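Local coordinates for calcium uptake protein 2, mitochondrial (Homo sapiens, PDB 6LB7) that probably senses calcium through EF-hands in the mitochondrial intermembrane space and, together with its partner MICU1, gates calcium uptake by the mitochondrial uniporter, at residues S61-A66 against N155-M160; A208-F213 against S244-T249; A256-M261 against K275-V280. All coordinates share one frame; numbering follows the deposited sequence.

Contact 1 of 3, residues S61-A66 against N155-M160; sequences SGIQTA and NTTLQM
Ile63 reaches from a loop to Thr157 and Met160 in the first turn of helix 157-163. The helix is N-capped by Thr156, and the loop side chain packs on its first turn. The loop follows helix 53-60.

The contact across the segments is apolar. Ile63 makes it through its terminal methyl. Ile63 CD1 lies 3.9 Å from CG2 of Thr157 and 4.0 Å from CB of Met160. It therefore sits on the side of the helix where successive turns present these two residues. Ile63 is nearly fully extended, with CG1 anti to the backbone N (chi1 -151°), which carries CD1 out to the helix. The CA atoms of Ile63 and Thr157 are 7.4 Å apart. Leu60 of helix 53-60 also packs on Thr157 and Met160.

The polar groups act outside the contact. Thr157 OG1 is hydrogen-bonded to the backbone N of Leu81, and Thr156 OG1 caps the helix. Thr156 OG1 accepts from the backbone N of Gln159 at 3.3 Å, and also from Gln159 NE2, whose amide plane it nearly shares. Glu86 OE2 is a further partner, so three groups fix this hydroxyl.

No hydrogen bond joins the two segments. The nearest approach is that of Ile63 CD1 to the carbonyl O of Thr157, at 3.5 Å, a van der Waals contact.

Contact 2 of 3, residues A208-F213 against S244-T249; sequences AEWLLF and SFCHFT
Leu211 and Cys246 have the nearest CA atoms, 10.0 Å apart, so helices 204-211 and 239-249 meet through side chains, chiefly Trp210 and Phe245, and not backbone to backbone.

Trp210 is the main contributor from its helix. Its CG is anti to the backbone N (chi1 170°), and the indole extends to the other helix. Its six-membered ring meets Phe245 rim to rim, with planes at 84° and centroids 6.0 Å apart. Neither ring lies over the other. CZ3 of Trp210 is 3.7 Å from CE2 of Phe245, which sits at the indole edge near its plane. Cys246 gives a sulfur-aromatic contact. Cys246 SG is 3.8 Å from CZ2 of Trp210 and lies obliquely to the ring, 44° off the normal. Leu211 adds its CD1, 4.0 Å from CE2 of Phe245. Within helix 239-249, Phe248 CD2 lies over one face of Phe245, toward its rim.

Outside the two segments, the indole NE1 is hydrogen-bonded to Glu191 OE1, Arg318 makes a cation-pi contact with the ring, and Phe195 and Phe242 meet it edge-to-face. An alanine here would remove the indole and would probably open a gap beside Phe245 and Cys246 and leave Glu191 without this N-H.

Phe245 also touches Ile290 and Leu315, on helices 288-298 and 308-320, which flank a loop of EF-hand-like sequence. The contact is a buried aromatic helix-helix interface in the C-terminal half of this EF-hand protein.

Contact 3 of 3, residues A256-M261 against K275-V280; sequences AIAMQM and KRAVKV
Ala258 and Ala277 meet in a close, purely apolar helix-helix contact. It joins helices 252-264 and 271-282, which follow each other in the C-terminal half. Their succession is consistent with a helix-loop-helix pair of EF-hand type.

Small side chains allow the close approach. The CA atoms of Ala258 and Ala277 are 5.7 Å apart, and their CB methyls touch at 3.8 Å. Met259 adds a second contact from the next position on its helix. Its CG is beside the backbone N (chi1 -74°), and bends further along the chain turn the terminal methyl inward. Met259 CE thus comes 3.3 Å from CB of Ala277, tighter than usual for two carbons. Ala277 CB is the shared target of both residues. No hydrogen bond crosses between the segments.

The contact also borders the chain of another protein in the assembly. Ile257, Ala258 and Met261 pack on apolar side chains of that other chain, and an acidic side chain of the same neighbouring chain pairs with Arg276 NH2.

Within its own chain, Met259 also touches Val269 in the connecting loop, and helix 308-320 borders helix 252-264, with His308 against Met259 and Leu312 against Ala256.

Overall arrangement
The three contacts follow one another along the chain without overlap. Contact 1 lies in the N-terminal half, the half that holds the bound calcium ion. That ion is held by Asp109, Asp111, Asn113, Met115 and Glu120, none of which belongs to any of the contacts. Contacts 2 and 3 lie in the C-terminal half, with centres 17 Å apart. They touch where Phe248 CE1 meets Val278 CG2 at 3.9 Å. Contact 1 is remote from both: its centre is 31 Å from that of contact 2 and 42 Å from that of contact 3. Contacts 1 and 3 lie on opposite sides of the chain's centre. Of the three, contact 3 alone meets another protein chain.

Contact 1 of 3, residues S61-A66 against N155-M160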
loop_
_atom_site.group_PDB
_atom_site.type_symbol
_atom_site.label_atom_id
_atom_site.label_comp_id
_atom_site.label_asym_id
_atom_site.label_seq_id
_atom_site.Cartn_x
_atom_site.Cartn_y
_atom_site.Cartn_z
ATOM N N SER B 61 -32.099 -10.003 21.557
ATOM C CA SER B 61 -32.202 -11.357 22.094
ATOM C C SER B 61 -32.738 -12.301 21.027
ATOM O O SER B 61 -33.879 -12.156 20.578
ATOM C CB SER B 61 -33.115 -11.391 23.319
ATOM O OG SER B 61 -32.437 -10.981 24.495
ATOM N N GLY B 62 -31.941 -13.276 20.619
ATOM C CA GLY B 62 -32.390 -14.071 19.494
ATOM C C GLY B 62 -31.293 -14.351 18.499
ATOM O O GLY B 62 -31.456 -15.203 17.621
ATOM N N ILE B 63 -30.154 -13.669 18.660
ATOM C CA ILE B 63 -28.946 -13.966 17.908
ATOM C C ILE B 63 -28.499 -15.412 18.097
ATOM O O ILE B 63 -27.536 -15.845 17.458
ATOM C CB ILE B 63 -27.831 -12.971 18.317
ATOM C CG1 ILE B 63 -26.854 -12.744 17.167
ATOM C CG2 ILE B 63 -27.083 -13.462 19.565
ATOM C CD1 ILE B 63 -25.664 -11.869 17.532
ATOM N N GLN B 64 -29.183 -16.160 18.975
ATOM C CA GLN B 64 -28.996 -17.596 19.150
ATOM C C GLN B 64 -29.242 -18.363 17.853
ATOM O O GLN B 64 -28.500 -19.297 17.529
ATOM C CB GLN B 64 -29.938 -18.113 20.241
ATOM C CG GLN B 64 -30.150 -17.264 21.385
ATOM C CD GLN B 64 -28.981 -16.680 21.991
ATOM O OE1 GLN B 64 -28.022 -16.886 21.693
ATOM N NE2 GLN B 64 -29.067 -15.943 22.845
ATOM N N THR B 65 -30.334 -18.022 17.159
ATOM C CA THR B 65 -30.837 -18.890 16.098
ATOM C C THR B 65 -30.235 -18.620 14.719
ATOM O O THR B 65 -30.275 -19.514 13.863
ATOM C CB THR B 65 -32.368 -18.797 16.019
ATOM O OG1 THR B 65 -32.837 -19.538 14.885
ATOM C CG2 THR B 65 -32.824 -17.354 15.901
ATOM N N ALA B 66 -29.676 -17.434 14.474
ATOM C CA ALA B 66 -29.003 -17.190 13.203
ATOM C C ALA B 66 -27.770 -18.086 13.064
ATOM O O ALA B 66 -27.212 -18.589 14.048
ATOM C CB ALA B 66 -28.607 -15.715 13.066
ATOM N N ASN B 155 -26.265 -1.093 22.635
ATOM C CA ASN B 155 -25.903 -2.486 22.404
ATOM C C ASN B 155 -26.355 -2.898 21.002
ATOM O O ASN B 155 -27.391 -2.434 20.522
ATOM C CB ASN B 155 -26.548 -3.368 23.472
ATOM C CG ASN B 155 -25.838 -4.666 23.663
ATOM O OD1 ASN B 155 -24.678 -4.774 23.479
ATOM N ND2 ASN B 155 -26.532 -5.662 24.051
ATOM N N THR B 156 -25.564 -3.743 20.331
ATOM C CA THR B 156 -25.773 -4.023 18.910
ATOM C C THR B 156 -25.546 -5.501 18.608
ATOM O O THR B 156 -24.957 -6.234 19.399
ATOM C CB THR B 156 -24.831 -3.211 18.002
ATOM O OG1 THR B 156 -23.480 -3.651 18.222
ATOM C CG2 THR B 156 -24.954 -1.712 18.273
ATOM N N THR B 157 -25.997 -5.916 17.419
ATOM C CA THR B 157 -25.815 -7.293 16.957
ATOM C C THR B 157 -24.352 -7.725 17.006
ATOM O O THR B 157 -24.034 -8.797 17.534
ATOM C CB THR B 157 -26.357 -7.448 15.536
ATOM O OG1 THR B 157 -27.739 -7.082 15.507
ATOM C CG2 THR B 157 -26.205 -8.887 15.056
ATOM N N LEU B 158 -23.441 -6.914 16.444
ATOM C CA LEU B 158 -22.026 -7.300 16.451
ATOM C C LEU B 158 -21.466 -7.369 17.873
ATOM O O LEU B 158 -20.703 -8.282 18.211
ATOM C CB LEU B 158 -21.197 -6.331 15.602
ATOM C CG LEU B 158 -21.311 -6.404 14.076
ATOM C CD1 LEU B 158 -20.191 -5.614 13.429
ATOM C CD2 LEU B 158 -21.320 -7.869 13.563
ATOM N N GLN B 159 -21.807 -6.407 18.720
ATOM C CA GLN B 159 -21.276 -6.460 20.080
ATOM C C GLN B 159 -21.791 -7.695 20.819
ATOM O O GLN B 159 -21.050 -8.319 21.585
ATOM C CB GLN B 159 -21.619 -5.175 20.827
ATOM C CG GLN B 159 -20.943 -3.955 20.255
ATOM C CD GLN B 159 -21.195 -2.727 21.082
ATOM O OE1 GLN B 159 -20.357 -2.332 21.887
ATOM N NE2 GLN B 159 -22.360 -2.115 20.900
ATOM N N MET B 160 -23.045 -8.083 20.568
ATOM C CA MET B 160 -23.576 -9.337 21.107
ATOM C C MET B 160 -22.802 -10.543 20.591
ATOM O O MET B 160 -22.376 -11.404 21.370
ATOM C CB MET B 160 -25.045 -9.495 20.725
ATOM C CG MET B 160 -25.961 -8.447 21.280
ATOM S SD MET B 160 -26.296 -8.827 22.998
ATOM C CE MET B 160 -26.307 -10.617 22.943
#

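Contact 2 of 3, residues A208-F213 against S244-T249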
loop_
_atom_site.group_PDB
_atom_site.type_symbol
_atom_site.label_atom_id
_atom_site.label_comp_id
_atom_site.label_asym_id
_atom_site.label_seq_id
_atom_site.Cartn_x
_atom_site.Cartn_y
_atom_site.Cartn_z
ATOM N N ALA B 208 -22.007 -10.088 -16.469
ATOM C CA ALA B 208 -21.734 -8.748 -16.977
ATOM C C ALA B 208 -22.606 -7.710 -16.280
ATOM O O ALA B 208 -22.130 -6.622 -15.943
ATOM C CB ALA B 208 -21.948 -8.703 -18.489
ATOM N N GLU B 209 -23.886 -8.029 -16.052
ATOM C CA GLU B 209 -24.763 -7.099 -15.337
ATOM C C GLU B 209 -24.264 -6.830 -13.932
ATOM O O GLU B 209 -24.295 -5.681 -13.468
ATOM C CB GLU B 209 -26.186 -7.638 -15.254
ATOM C CG GLU B 209 -26.959 -7.687 -16.533
ATOM C CD GLU B 209 -28.233 -8.483 -16.347
ATOM O OE1 GLU B 209 -28.751 -9.033 -17.334
ATOM O OE2 GLU B 209 -28.698 -8.591 -15.188
ATOM N N TRP B 210 -23.839 -7.878 -13.215
ATOM C CA TRP B 210 -23.209 -7.653 -11.916
ATOM C C TRP B 210 -21.988 -6.744 -12.054
ATOM O O TRP B 210 -21.822 -5.772 -11.306
ATOM C CB TRP B 210 -22.810 -8.997 -11.290
ATOM C CG TRP B 210 -21.956 -8.832 -10.070
ATOM C CD1 TRP B 210 -22.389 -8.609 -8.778
ATOM C CD2 TRP B 210 -20.523 -8.897 -10.006
ATOM N NE1 TRP B 210 -21.315 -8.525 -7.935
ATOM C CE2 TRP B 210 -20.159 -8.700 -8.663
ATOM C CE3 TRP B 210 -19.515 -9.090 -10.960
ATOM C CZ2 TRP B 210 -18.822 -8.680 -8.243
ATOM C CZ3 TRP B 210 -18.178 -9.068 -10.541
ATOM C CH2 TRP B 210 -17.849 -8.866 -9.191
ATOM N N LEU B 211 -21.120 -7.040 -13.023
ATOM C CA LEU B 211 -19.838 -6.340 -13.104
ATOM C C LEU B 211 -20.031 -4.855 -13.388
ATOM O O LEU B 211 -19.283 -4.019 -12.874
ATOM C CB LEU B 211 -18.964 -6.992 -14.182
ATOM C CG LEU B 211 -17.548 -6.473 -14.443
ATOM C CD1 LEU B 211 -16.684 -6.703 -13.255
ATOM C CD2 LEU B 211 -16.942 -7.173 -15.658
ATOM N N LEU B 212 -21.029 -4.513 -14.198
ATOM C CA LEU B 212 -21.291 -3.158 -14.653
ATOM C C LEU B 212 -22.337 -2.448 -13.805
ATOM O O LEU B 212 -22.737 -1.334 -14.136
ATOM C CB LEU B 212 -21.753 -3.185 -16.126
ATOM C CG LEU B 212 -20.706 -3.657 -17.139
ATOM C CD1 LEU B 212 -21.337 -3.909 -18.502
ATOM C CD2 LEU B 212 -19.619 -2.605 -17.234
ATOM N N PHE B 213 -22.787 -3.069 -12.720
ATOM C CA PHE B 213 -23.926 -2.539 -11.978
ATOM C C PHE B 213 -23.657 -1.149 -11.403
ATOM O O PHE B 213 -24.582 -0.337 -11.311
ATOM C CB PHE B 213 -24.298 -3.508 -10.871
ATOM C CG PHE B 213 -25.624 -3.217 -10.232
ATOM C CD1 PHE B 213 -26.794 -3.388 -10.937
ATOM C CD2 PHE B 213 -25.692 -2.782 -8.924
ATOM C CE1 PHE B 213 -28.015 -3.125 -10.350
ATOM C CE2 PHE B 213 -26.921 -2.517 -8.328
ATOM C CZ PHE B 213 -28.074 -2.692 -9.033
ATOM N N SER B 244 -14.373 -16.876 -7.065
ATOM C CA SER B 244 -12.960 -16.672 -7.393
ATOM C C SER B 244 -12.729 -15.299 -8.001
ATOM O O SER B 244 -11.734 -14.642 -7.685
ATOM C CB SER B 244 -12.454 -17.742 -8.363
ATOM O OG SER B 244 -12.610 -19.010 -7.770
ATOM N N PHE B 245 -13.621 -14.862 -8.896
ATOM C CA PHE B 245 -13.487 -13.517 -9.435
ATOM C C PHE B 245 -13.626 -12.474 -8.347
ATOM O O PHE B 245 -12.879 -11.488 -8.333
ATOM C CB PHE B 245 -14.509 -13.232 -10.529
ATOM C CG PHE B 245 -14.249 -11.935 -11.236
ATOM C CD1 PHE B 245 -13.347 -11.885 -12.295
ATOM C CD2 PHE B 245 -14.869 -10.754 -10.813
ATOM C CE1 PHE B 245 -13.087 -10.689 -12.944
ATOM C CE2 PHE B 245 -14.613 -9.542 -11.450
ATOM C CZ PHE B 245 -13.708 -9.514 -12.526
ATOM N N CYS B 246 -14.599 -12.647 -7.446
ATOM C CA CYS B 246 -14.767 -11.658 -6.387
ATOM C C CYS B 246 -13.530 -11.582 -5.504
ATOM O O CYS B 246 -13.144 -10.495 -5.065
ATOM C CB CYS B 246 -16.020 -11.952 -5.551
ATOM S SG CYS B 246 -17.564 -11.762 -6.470
ATOM N N HIS B 247 -12.914 -12.723 -5.199
ATOM C CA HIS B 247 -11.663 -12.690 -4.437
ATOM C C HIS B 247 -10.571 -11.943 -5.198
ATOM O O HIS B 247 -9.779 -11.202 -4.596
ATOM C CB HIS B 247 -11.200 -14.114 -4.120
ATOM C CG HIS B 247 -12.053 -14.807 -3.110
ATOM N ND1 HIS B 247 -12.351 -16.151 -3.179
ATOM C CD2 HIS B 247 -12.670 -14.340 -1.999
ATOM C CE1 HIS B 247 -13.115 -16.482 -2.153
ATOM N NE2 HIS B 247 -13.329 -15.399 -1.427
ATOM N N PHE B 248 -10.511 -12.127 -6.526
ATOM C CA PHE B 248 -9.541 -11.395 -7.338
ATOM C C PHE B 248 -9.750 -9.878 -7.262
ATOM O O PHE B 248 -8.775 -9.113 -7.310
ATOM C CB PHE B 248 -9.597 -11.898 -8.791
ATOM C CG PHE B 248 -9.186 -10.864 -9.822
ATOM C CD1 PHE B 248 -7.850 -10.670 -10.131
ATOM C CD2 PHE B 248 -10.146 -10.106 -10.494
ATOM C CE1 PHE B 248 -7.462 -9.713 -11.081
ATOM C CE2 PHE B 248 -9.768 -9.159 -11.449
ATOM C CZ PHE B 248 -8.414 -8.970 -11.741
ATOM N N THR B 249 -10.991 -9.414 -7.129
ATOM C CA THR B 249 -11.193 -7.968 -7.045
ATOM C C THR B 249 -10.591 -7.363 -5.771
ATOM O O THR B 249 -10.397 -6.148 -5.722
ATOM C CB THR B 249 -12.682 -7.605 -7.115
ATOM O OG1 THR B 249 -13.343 -8.056 -5.920
ATOM C CG2 THR B 249 -13.340 -8.238 -8.358
#

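Contact 3 of 3, residues A256-M261 against K275-V280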
loop_
_atom_site.group_PDB
_atom_site.type_symbol
_atom_site.label_atom_id
_atom_site.label_comp_id
_atom_site.label_asym_id
_atom_site.label_seq_id
_atom_site.Cartn_x
_atom_site.Cartn_y
_atom_site.Cartn_z
ATOM N N ALA B 256 -3.143 -3.781 -10.651
ATOM C CA ALA B 256 -2.910 -2.530 -11.375
ATOM C C ALA B 256 -1.417 -2.269 -11.587
ATOM O O ALA B 256 -1.016 -1.734 -12.632
ATOM C CB ALA B 256 -3.552 -1.358 -10.633
ATOM N N ILE B 257 -0.581 -2.625 -10.602
ATOM C CA ILE B 257 0.866 -2.512 -10.777
ATOM C C ILE B 257 1.331 -3.409 -11.916
ATOM O O ILE B 257 2.161 -3.016 -12.737
ATOM C CB ILE B 257 1.602 -2.854 -9.464
ATOM C CG1 ILE B 257 1.431 -1.735 -8.426
ATOM C CG2 ILE B 257 3.088 -3.124 -9.738
ATOM C CD1 ILE B 257 1.639 -2.191 -6.980
ATOM N N ALA B 258 0.816 -4.639 -11.974
ATOM C CA ALA B 258 1.187 -5.525 -13.066
ATOM C C ALA B 258 0.724 -4.960 -14.404
ATOM O O ALA B 258 1.488 -4.950 -15.376
ATOM C CB ALA B 258 0.613 -6.919 -12.824
ATOM N N MET B 259 -0.507 -4.426 -14.457
ATOM C CA MET B 259 -0.997 -3.814 -15.694
ATOM C C MET B 259 -0.109 -2.653 -16.128
ATOM O O MET B 259 0.168 -2.490 -17.321
ATOM C CB MET B 259 -2.440 -3.331 -15.529
ATOM C CG MET B 259 -3.488 -4.456 -15.514
ATOM S SD MET B 259 -3.413 -5.468 -17.019
ATOM C CE MET B 259 -2.755 -6.984 -16.385
ATOM N N GLN B 260 0.344 -1.836 -15.175
ATOM C CA GLN B 260 1.187 -0.706 -15.534
ATOM C C GLN B 260 2.545 -1.167 -16.026
ATOM O O GLN B 260 3.128 -0.541 -16.917
ATOM C CB GLN B 260 1.366 0.241 -14.348
ATOM C CG GLN B 260 1.978 1.577 -14.748
ATOM C CD GLN B 260 2.272 2.476 -13.568
ATOM O OE1 GLN B 260 2.891 2.055 -12.584
ATOM N NE2 GLN B 260 1.827 3.728 -13.655
ATOM N N MET B 261 3.062 -2.266 -15.482
ATOM C CA MET B 261 4.367 -2.719 -15.945
ATOM C C MET B 261 4.300 -3.236 -17.376
ATOM O O MET B 261 5.223 -2.992 -18.164
ATOM C CB MET B 261 4.921 -3.767 -14.988
ATOM C CG MET B 261 5.499 -3.142 -13.707
ATOM S SD MET B 261 5.951 -4.458 -12.578
ATOM C CE MET B 261 6.582 -3.548 -11.168
ATOM N N LYS B 275 -3.602 -13.454 -17.714
ATOM C CA LYS B 275 -3.462 -14.629 -16.862
ATOM C C LYS B 275 -2.281 -14.497 -15.915
ATOM O O LYS B 275 -2.400 -14.780 -14.716
ATOM C CB LYS B 275 -3.309 -15.887 -17.727
ATOM C CG LYS B 275 -4.606 -16.408 -18.342
ATOM C CD LYS B 275 -4.352 -17.709 -19.107
ATOM C CE LYS B 275 -5.635 -18.491 -19.338
ATOM N NZ LYS B 275 -5.398 -19.709 -20.184
ATOM N N ARG B 276 -1.123 -14.079 -16.441
ATOM C CA ARG B 276 0.027 -14.033 -15.535
ATOM C C ARG B 276 -0.118 -12.900 -14.520
ATOM O O ARG B 276 0.145 -13.075 -13.320
ATOM C CB ARG B 276 1.312 -13.869 -16.352
ATOM C CG ARG B 276 2.594 -13.871 -15.575
ATOM C CD ARG B 276 3.300 -15.166 -15.616
ATOM N NE ARG B 276 4.555 -15.075 -15.214
ATOM C CZ ARG B 276 5.484 -14.894 -15.966
ATOM N NH1 ARG B 276 5.317 -14.786 -17.177
ATOM N NH2 ARG B 276 6.589 -14.816 -15.502
ATOM N N ALA B 277 -0.693 -11.759 -14.875
ATOM C CA ALA B 277 -0.968 -10.726 -13.873
ATOM C C ALA B 277 -1.954 -11.204 -12.814
ATOM O O ALA B 277 -1.836 -10.842 -11.632
ATOM C CB ALA B 277 -1.517 -9.491 -14.553
ATOM N N VAL B 278 -2.967 -11.972 -13.227
ATOM C CA VAL B 278 -3.915 -12.529 -12.267
ATOM C C VAL B 278 -3.188 -13.444 -11.296
ATOM O O VAL B 278 -3.358 -13.347 -10.076
ATOM C CB VAL B 278 -5.059 -13.271 -12.991
ATOM C CG1 VAL B 278 -5.781 -14.191 -12.022
ATOM C CG2 VAL B 278 -6.039 -12.279 -13.608
ATOM N N LYS B 279 -2.341 -14.330 -11.826
ATOM C CA LYS B 279 -1.614 -15.274 -10.978
ATOM C C LYS B 279 -0.648 -14.556 -10.041
ATOM O O LYS B 279 -0.535 -14.908 -8.863
ATOM C CB LYS B 279 -0.863 -16.279 -11.858
ATOM C CG LYS B 279 0.069 -17.224 -11.110
ATOM C CD LYS B 279 -0.699 -18.383 -10.494
ATOM C CE LYS B 279 0.227 -19.546 -10.158
ATOM N NZ LYS B 279 -0.522 -20.697 -9.583
ATOM N N VAL B 280 0.054 -13.545 -10.536
ATOM C CA VAL B 280 0.978 -12.822 -9.665
ATOM C C VAL B 280 0.218 -12.059 -8.573
ATOM O O VAL B 280 0.624 -12.057 -7.406
ATOM C CB VAL B 280 1.879 -11.911 -10.518
ATOM C CG1 VAL B 280 2.728 -10.998 -9.643
ATOM C CG2 VAL B 280 2.760 -12.778 -11.423
#